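Local coordinates for protein HAD-superfamily hydrolase, subfamily IA, variant 1 (Ehrlichia chaffeensis, PDB 3KZX) that probably hydrolyses 2-phosphoglycolate to glycolate and phosphate, as a phosphatase of the haloacid dehalogenase (HAD) superfamily, at residues D31-L36 / K98-M103; I37-N42 / I87-S92; Y73-T76 / R81-E84. One frame throughout, in Å; residues are numbered along the deposited sequence.

Interaction 1: residues D31-L36 / K98-M103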
# COMPACT_ATOMS: atom_id res chain seq x y z
N ASP A 31 2.95 1.59 -2.60
CA ASP A 31 1.58 1.12 -2.57
C ASP A 31 0.92 1.73 -1.34
O ASP A 31 1.61 2.23 -0.43
CB ASP A 31 1.57 -0.40 -2.48
CG ASP A 31 0.23 -1.02 -2.91
OD1 ASP A 31 -0.74 -0.29 -3.21
OD2 ASP A 31 0.18 -2.26 -2.97
N TRP A 32 -0.42 1.70 -1.31
CA TRP A 32 -1.19 2.32 -0.27
C TRP A 32 -1.56 1.26 0.81
O TRP A 32 -0.91 1.16 1.86
CB TRP A 32 -2.42 3.02 -0.91
CG TRP A 32 -3.27 3.78 0.00
CD1 TRP A 32 -4.56 3.48 0.35
CD2 TRP A 32 -2.92 4.96 0.75
NE1 TRP A 32 -5.03 4.41 1.24
CE2 TRP A 32 -4.05 5.33 1.50
CE3 TRP A 32 -1.76 5.73 0.84
CZ2 TRP A 32 -4.06 6.45 2.33
CZ3 TRP A 32 -1.78 6.85 1.68
CH2 TRP A 32 -2.92 7.19 2.42
N TYR A 33 -2.54 0.42 0.52
CA TYR A 33 -3.00 -0.54 1.52
C TYR A 33 -1.92 -1.59 1.82
O TYR A 33 -1.38 -2.17 0.91
CB TYR A 33 -4.26 -1.26 1.04
CG TYR A 33 -5.56 -0.46 1.09
CD1 TYR A 33 -5.83 0.43 2.14
CD2 TYR A 33 -6.52 -0.64 0.14
CE1 TYR A 33 -7.01 1.14 2.17
CE2 TYR A 33 -7.73 0.05 0.17
CZ TYR A 33 -7.97 0.94 1.17
OH TYR A 33 -9.19 1.59 1.19
N ASN A 34 -1.64 -1.81 3.11
CA ASN A 34 -0.66 -2.80 3.57
C ASN A 34 0.82 -2.48 3.27
O ASN A 34 1.71 -3.28 3.54
CB ASN A 34 -1.08 -4.20 3.13
CG ASN A 34 -2.53 -4.48 3.51
OD1 ASN A 34 -2.88 -4.48 4.70
ND2 ASN A 34 -3.40 -4.65 2.52
N THR A 35 1.06 -1.27 2.78
CA THR A 35 2.39 -0.70 2.65
C THR A 35 2.37 0.59 3.47
O THR A 35 2.67 0.58 4.68
CB THR A 35 2.78 -0.53 1.14
OG1 THR A 35 2.72 -1.83 0.53
CG2 THR A 35 4.21 0.07 0.99
N LEU A 36 1.98 1.71 2.87
CA LEU A 36 1.85 2.93 3.68
C LEU A 36 0.82 2.78 4.84
O LEU A 36 1.06 3.27 5.94
CB LEU A 36 1.55 4.17 2.84
CG LEU A 36 2.69 4.71 1.94
CD1 LEU A 36 2.14 5.75 0.93
CD2 LEU A 36 3.87 5.29 2.80
N LYS A 98 -16.91 3.83 0.77
CA LYS A 98 -16.90 4.30 2.16
C LYS A 98 -15.54 4.90 2.48
O LYS A 98 -14.51 4.55 1.89
CB LYS A 98 -17.19 3.15 3.14
N SER A 99 -15.54 5.82 3.43
CA SER A 99 -14.31 6.42 3.91
C SER A 99 -13.60 5.44 4.86
O SER A 99 -14.25 4.73 5.61
CB SER A 99 -14.66 7.72 4.65
OG SER A 99 -13.51 8.24 5.30
N ASP A 100 -12.27 5.41 4.81
CA ASP A 100 -11.43 4.68 5.76
C ASP A 100 -11.09 5.54 7.00
O ASP A 100 -11.11 6.75 6.93
CB ASP A 100 -10.12 4.25 5.07
CG ASP A 100 -10.32 3.19 3.96
OD1 ASP A 100 -11.20 2.32 4.08
OD2 ASP A 100 -9.56 3.22 2.98
N ASN A 101 -10.73 4.90 8.10
CA ASN A 101 -10.20 5.61 9.27
C ASN A 101 -8.83 5.03 9.65
O ASN A 101 -8.44 5.06 10.82
CB ASN A 101 -11.16 5.49 10.48
N PHE A 102 -8.12 4.49 8.65
CA PHE A 102 -6.88 3.74 8.91
C PHE A 102 -5.75 4.66 9.26
O PHE A 102 -5.68 5.83 8.82
CB PHE A 102 -6.44 2.93 7.68
CG PHE A 102 -7.37 1.85 7.27
CD1 PHE A 102 -7.87 0.94 8.19
CD2 PHE A 102 -7.71 1.69 5.93
CE1 PHE A 102 -8.72 -0.06 7.79
CE2 PHE A 102 -8.56 0.68 5.53
CZ PHE A 102 -9.06 -0.21 6.47
N MET A 103 -4.81 4.11 10.00
CA MET A 103 -3.61 4.82 10.34
C MET A 103 -2.50 4.34 9.43
O MET A 103 -2.56 3.24 8.92
CB MET A 103 -3.31 4.59 11.80
CG MET A 103 -4.48 5.02 12.69
SD MET A 103 -4.85 6.78 12.51
CE MET A 103 -6.22 6.83 11.36
O HOH W 1 -7.03 4.51 3.31

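Interaction 2: residues I37-N42 / I87-S92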
# COMPACT_ATOMS: atom_id res chain seq x y z
N ILE A 37 -0.31 2.16 4.56
CA ILE A 37 -1.45 2.09 5.45
C ILE A 37 -1.60 0.71 6.10
O ILE A 37 -1.50 -0.32 5.43
CB ILE A 37 -2.74 2.43 4.66
CG1 ILE A 37 -2.80 3.93 4.37
CG2 ILE A 37 -4.04 1.89 5.40
CD1 ILE A 37 -3.09 4.80 5.61
N ASP A 38 -1.84 0.71 7.40
CA ASP A 38 -2.09 -0.50 8.17
C ASP A 38 -3.59 -0.73 8.15
O ASP A 38 -4.34 0.07 8.72
CB ASP A 38 -1.57 -0.32 9.60
CG ASP A 38 -1.75 -1.56 10.44
OD1 ASP A 38 -2.56 -2.45 10.06
OD2 ASP A 38 -1.12 -1.60 11.52
N THR A 39 -4.05 -1.78 7.46
CA THR A 39 -5.51 -2.00 7.34
C THR A 39 -6.09 -2.81 8.54
O THR A 39 -7.26 -3.12 8.56
CB THR A 39 -5.93 -2.67 6.02
OG1 THR A 39 -5.32 -3.95 5.91
CG2 THR A 39 -5.52 -1.81 4.80
N SER A 40 -5.26 -3.12 9.51
CA SER A 40 -5.68 -3.89 10.68
C SER A 40 -5.98 -3.01 11.90
O SER A 40 -6.40 -3.52 12.93
CB SER A 40 -4.61 -4.91 11.05
OG SER A 40 -3.57 -4.28 11.80
N ILE A 41 -5.75 -1.71 11.81
CA ILE A 41 -6.02 -0.85 12.96
C ILE A 41 -7.18 0.05 12.57
O ILE A 41 -7.11 0.76 11.57
CB ILE A 41 -4.72 -0.09 13.41
CG1 ILE A 41 -3.74 -1.11 14.02
CG2 ILE A 41 -5.06 1.06 14.38
CD1 ILE A 41 -2.67 -0.55 15.02
N ASN A 42 -8.26 -0.01 13.36
CA ASN A 42 -9.50 0.68 13.08
C ASN A 42 -10.23 -0.02 11.93
O ASN A 42 -10.76 0.63 11.02
CB ASN A 42 -9.26 2.20 12.79
CG ASN A 42 -8.56 2.92 13.96
OD1 ASN A 42 -8.68 2.49 15.12
ND2 ASN A 42 -7.84 4.01 13.66
N ILE A 87 -7.50 -11.50 1.72
CA ILE A 87 -7.70 -11.27 0.31
C ILE A 87 -9.05 -10.61 -0.00
O ILE A 87 -9.10 -9.63 -0.74
CB ILE A 87 -7.57 -12.59 -0.51
CG1 ILE A 87 -6.12 -13.10 -0.50
CG2 ILE A 87 -8.04 -12.37 -1.97
CD1 ILE A 87 -5.95 -14.55 -0.74
N LEU A 88 -10.13 -11.18 0.50
CA LEU A 88 -11.46 -10.61 0.32
C LEU A 88 -11.54 -9.21 0.89
O LEU A 88 -12.11 -8.31 0.25
CB LEU A 88 -12.55 -11.49 0.97
CG LEU A 88 -13.15 -12.54 0.06
CD1 LEU A 88 -12.08 -13.37 -0.65
CD2 LEU A 88 -14.16 -13.44 0.81
N TYR A 89 -10.90 -9.03 2.05
CA TYR A 89 -10.91 -7.78 2.76
C TYR A 89 -10.22 -6.68 1.95
O TYR A 89 -10.80 -5.60 1.78
CB TYR A 89 -10.24 -7.95 4.13
CG TYR A 89 -10.14 -6.72 4.99
CD1 TYR A 89 -11.27 -6.04 5.42
CD2 TYR A 89 -8.92 -6.27 5.43
CE1 TYR A 89 -11.18 -4.93 6.25
CE2 TYR A 89 -8.82 -5.17 6.26
CZ TYR A 89 -9.95 -4.49 6.66
OH TYR A 89 -9.85 -3.41 7.48
N GLU A 90 -8.99 -6.92 1.48
CA GLU A 90 -8.32 -5.93 0.62
C GLU A 90 -9.11 -5.65 -0.65
O GLU A 90 -9.16 -4.49 -1.11
CB GLU A 90 -6.93 -6.38 0.19
CG GLU A 90 -6.08 -5.23 -0.40
CD GLU A 90 -4.57 -5.51 -0.36
OE1 GLU A 90 -4.19 -6.67 -0.15
OE2 GLU A 90 -3.77 -4.56 -0.54
N ASN A 91 -9.64 -6.70 -1.27
CA ASN A 91 -10.48 -6.54 -2.48
C ASN A 91 -11.65 -5.57 -2.24
O ASN A 91 -11.93 -4.71 -3.08
CB ASN A 91 -11.01 -7.88 -2.99
CG ASN A 91 -9.94 -8.75 -3.67
OD1 ASN A 91 -10.21 -9.92 -3.97
ND2 ASN A 91 -8.75 -8.22 -3.88
N SER A 92 -12.26 -5.68 -1.07
CA SER A 92 -13.44 -4.90 -0.71
C SER A 92 -13.08 -3.44 -0.47
O SER A 92 -13.78 -2.53 -0.92
CB SER A 92 -14.10 -5.49 0.55
OG SER A 92 -15.04 -4.59 1.13

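Interaction 3: residues Y73-T76 / R81-E84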
# COMPACT_ATOMS: atom_id res chain seq x y z
N TYR A 73 -8.82 -11.72 17.42
CA TYR A 73 -10.06 -12.49 17.47
C TYR A 73 -10.38 -13.14 16.12
O TYR A 73 -10.71 -14.33 16.08
CB TYR A 73 -11.22 -11.60 17.91
CG TYR A 73 -12.48 -12.33 18.17
CD1 TYR A 73 -12.75 -12.87 19.43
CD2 TYR A 73 -13.45 -12.45 17.20
CE1 TYR A 73 -13.95 -13.53 19.69
CE2 TYR A 73 -14.63 -13.11 17.44
CZ TYR A 73 -14.88 -13.64 18.67
OH TYR A 73 -16.06 -14.30 18.89
N LEU A 74 -10.33 -12.36 15.04
CA LEU A 74 -10.64 -12.89 13.70
C LEU A 74 -9.65 -13.98 13.28
O LEU A 74 -10.04 -14.99 12.68
CB LEU A 74 -10.63 -11.77 12.65
CG LEU A 74 -11.75 -10.73 12.75
CD1 LEU A 74 -11.54 -9.57 11.75
CD2 LEU A 74 -13.11 -11.35 12.56
N ILE A 75 -8.38 -13.81 13.63
CA ILE A 75 -7.38 -14.81 13.30
C ILE A 75 -7.76 -16.14 13.89
O ILE A 75 -7.69 -17.17 13.20
CB ILE A 75 -5.96 -14.40 13.75
CG1 ILE A 75 -5.42 -13.29 12.84
CG2 ILE A 75 -5.01 -15.62 13.72
CD1 ILE A 75 -4.29 -12.45 13.44
N THR A 76 -8.19 -16.16 15.16
CA THR A 76 -8.55 -17.42 15.79
C THR A 76 -9.88 -17.98 15.24
O THR A 76 -10.06 -19.19 15.20
CB THR A 76 -8.67 -17.28 17.32
OG1 THR A 76 -9.73 -16.39 17.63
CG2 THR A 76 -7.36 -16.74 17.90
N ARG A 81 -8.66 -20.35 7.09
CA ARG A 81 -9.30 -19.42 6.15
C ARG A 81 -8.89 -17.93 6.33
O ARG A 81 -9.50 -17.05 5.72
CB ARG A 81 -10.83 -19.58 6.20
CG ARG A 81 -11.33 -20.94 5.71
CD ARG A 81 -12.86 -20.99 5.58
NE ARG A 81 -13.30 -20.28 4.38
CZ ARG A 81 -14.57 -20.02 4.07
NH1 ARG A 81 -15.58 -20.37 4.87
NH2 ARG A 81 -14.85 -19.38 2.93
N TRP A 82 -7.87 -17.66 7.16
CA TRP A 82 -7.47 -16.28 7.50
C TRP A 82 -6.93 -15.55 6.29
O TRP A 82 -7.38 -14.44 5.99
CB TRP A 82 -6.43 -16.24 8.64
CG TRP A 82 -5.86 -14.86 8.87
CD1 TRP A 82 -4.56 -14.49 8.73
CD2 TRP A 82 -6.58 -13.70 9.26
NE1 TRP A 82 -4.43 -13.14 9.01
CE2 TRP A 82 -5.65 -12.64 9.34
CE3 TRP A 82 -7.92 -13.44 9.53
CZ2 TRP A 82 -6.03 -11.34 9.69
CZ3 TRP A 82 -8.30 -12.14 9.88
CH2 TRP A 82 -7.35 -11.12 9.97
N LYS A 83 -5.99 -16.18 5.58
CA LYS A 83 -5.42 -15.62 4.37
C LYS A 83 -6.50 -15.28 3.34
O LYS A 83 -6.49 -14.19 2.79
CB LYS A 83 -4.38 -16.55 3.75
N GLU A 84 -7.45 -16.19 3.12
CA GLU A 84 -8.58 -15.93 2.23
C GLU A 84 -9.35 -14.69 2.71
O GLU A 84 -9.70 -13.84 1.93
CB GLU A 84 -9.51 -17.15 2.14
CG GLU A 84 -10.97 -16.83 1.78
CD GLU A 84 -11.86 -18.06 1.67
OE1 GLU A 84 -11.49 -19.15 2.13
OE2 GLU A 84 -12.98 -17.91 1.16

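Interaction 1: residues D31-L36 / K98-M103
Y33 and D100 run at each other from opposite directions, and the phenol hydroxyl meets the carboxylate at the edge of the tyrosine ring, close to the ring plane. The donor is Y33 OH and the acceptor D100 OD2; the modelled separation of 2.4 Å is unusually short, so its exact length is doubtful. The carboxylate is not coplanar with the phenol: the two planes stand 64° apart. Y33 has CG beside the backbone N and anti to the carbonyl carbon (chi1 -76°), which carries the ring out of its turn to the loop 98-103. F102 lies across Y33 at about a right angle, its CE2 3.7 Å from Y33 CE1; the planes are nearly perpendicular (88°) but the approach is oblique. Residues D31-T35 (DWYNT) match in sequence position the first HAD motif, DxDxT, with Y33 where the second aspartate usually stands, and the single wide turn at 32-36 is consistent with the superfamily's squiggle. W32 adds an indirect link: W32 NE1 donates to a water at 2.9 Å, and that water donates to D100 OD2, also at 2.9 Å. The same indole laps one face of the Y33 ring through CD1, offset toward the rim. K128 also bonds to Y33 OH, while helix 82-95 backs both D100 and F102 through L93.

Interaction 2: residues I37-N42 / I87-S92
The Y89 ring presents its edge to segment 37-42: T39 O lies at the ring edge, in plane, beside the hydroxyl on the CE2 side. Around the ring, F48 of helix 45-54 meets it with planes about 40° apart, and F102 packs against it. Y89 OH donates to T39 O at 2.8 Å; the donor sits in the carbonyl plane with a C=O...donor angle of 155°. CG of Y89 is anti to the backbone N (chi1 179°), which extends the ring from helix 82-95 toward T39. The closest backbone approach of the two segments is 8.3 Å, from T39 CA to E90 CA. The two side chains slide past each other in opposite directions, bringing T39 OG1 to 3.7 Å from Y89 CE2. This is packing against a ring carbon; the polar partner of T39 OG1 is N34 OD1. The chain that offers T39 O is itself fixed by an Asx turn: S40 N bonds to D38 OD1 at 2.8 Å. S40 OG bonds to the same oxygen at 2.7 Å, on its syn lone pair, whereas the amide comes from the anti side, well out of the carboxylate plane; two donors thus hold D38 OD1. Both touching residues, T39 and Y89, are buried. The geometry joins the exit of the two-stranded antiparallel pair 37-38/103-104 to the longest cap helix, an arrangement consistent with the HAD flap leading into a helical C1 cap inserted after the first motif.

Interaction 3: residues Y73-T76 / R81-E84
Aliphatic-to-aromatic contact dominates here, with W82 receiving both L74 and I75. The CH-pi part comes from I75: its CG1 lies over one face of the indole, 3.7 Å from the centroid of the W82 six-membered ring and only 16° off the ring normal. The nearest ring atom is W82 CE2, at 3.6 Å from I75 CG1. In I75, CG1 is anti to the carbonyl carbon (chi1 -73°), which points that branch, rather than CG2, at the indole. L74 makes the ordinary apolar contact: its CB reaches W82 CZ3 at 3.6 Å, obliquely to the ring. W82 in turn has CG anti to its own backbone N (chi1 171°), sending the indole back toward the preceding helix. These side chains pack across the short turn between two consecutive helices, 70-78 and 82-95; the CA atoms of I75 and W82 are 6.0 Å apart. F48 of helix 45-54 touches both L74 and W82; L74 is buried, whereas I75 is exposed. No polar bond joins the two segments. R81, at the N-cap position, grips E84 side-on: R81 NE donates to E84 OE1 at 3.1 Å, and R81 NH2 forms the salt bridge to E84 OE2 at 3.0 Å. Both oxygens lie near the guanidinium plane but are met from above the carboxylate plane. R81 NH1 also bonds to M55 O. T76 OG1 bonds back to Y73 O at 2.8 Å.

In the fold
The chain passes from 31-36 directly into 37-42, then through the helical insertion to 73-76, 81-84, 87-92 and finally 98-103, so interaction 3 lies within the span of interaction 2, and both within that of interaction 1. Interactions 1 and 2 touch, their centres 7 Å apart, with a probable hydrogen bond from I37 N to W32 O. Interactions 2 and 3 share helix 82-95 with centres 12 Å apart, and interactions 1 and 3 are 19 Å apart, again centre to centre. The series thus runs outward from the end of the parallel-sheet strand 27-30, past the antiparallel pair 37-38/103-104, to the far helices, consistent with a HAD core carrying a cap over its probable active site.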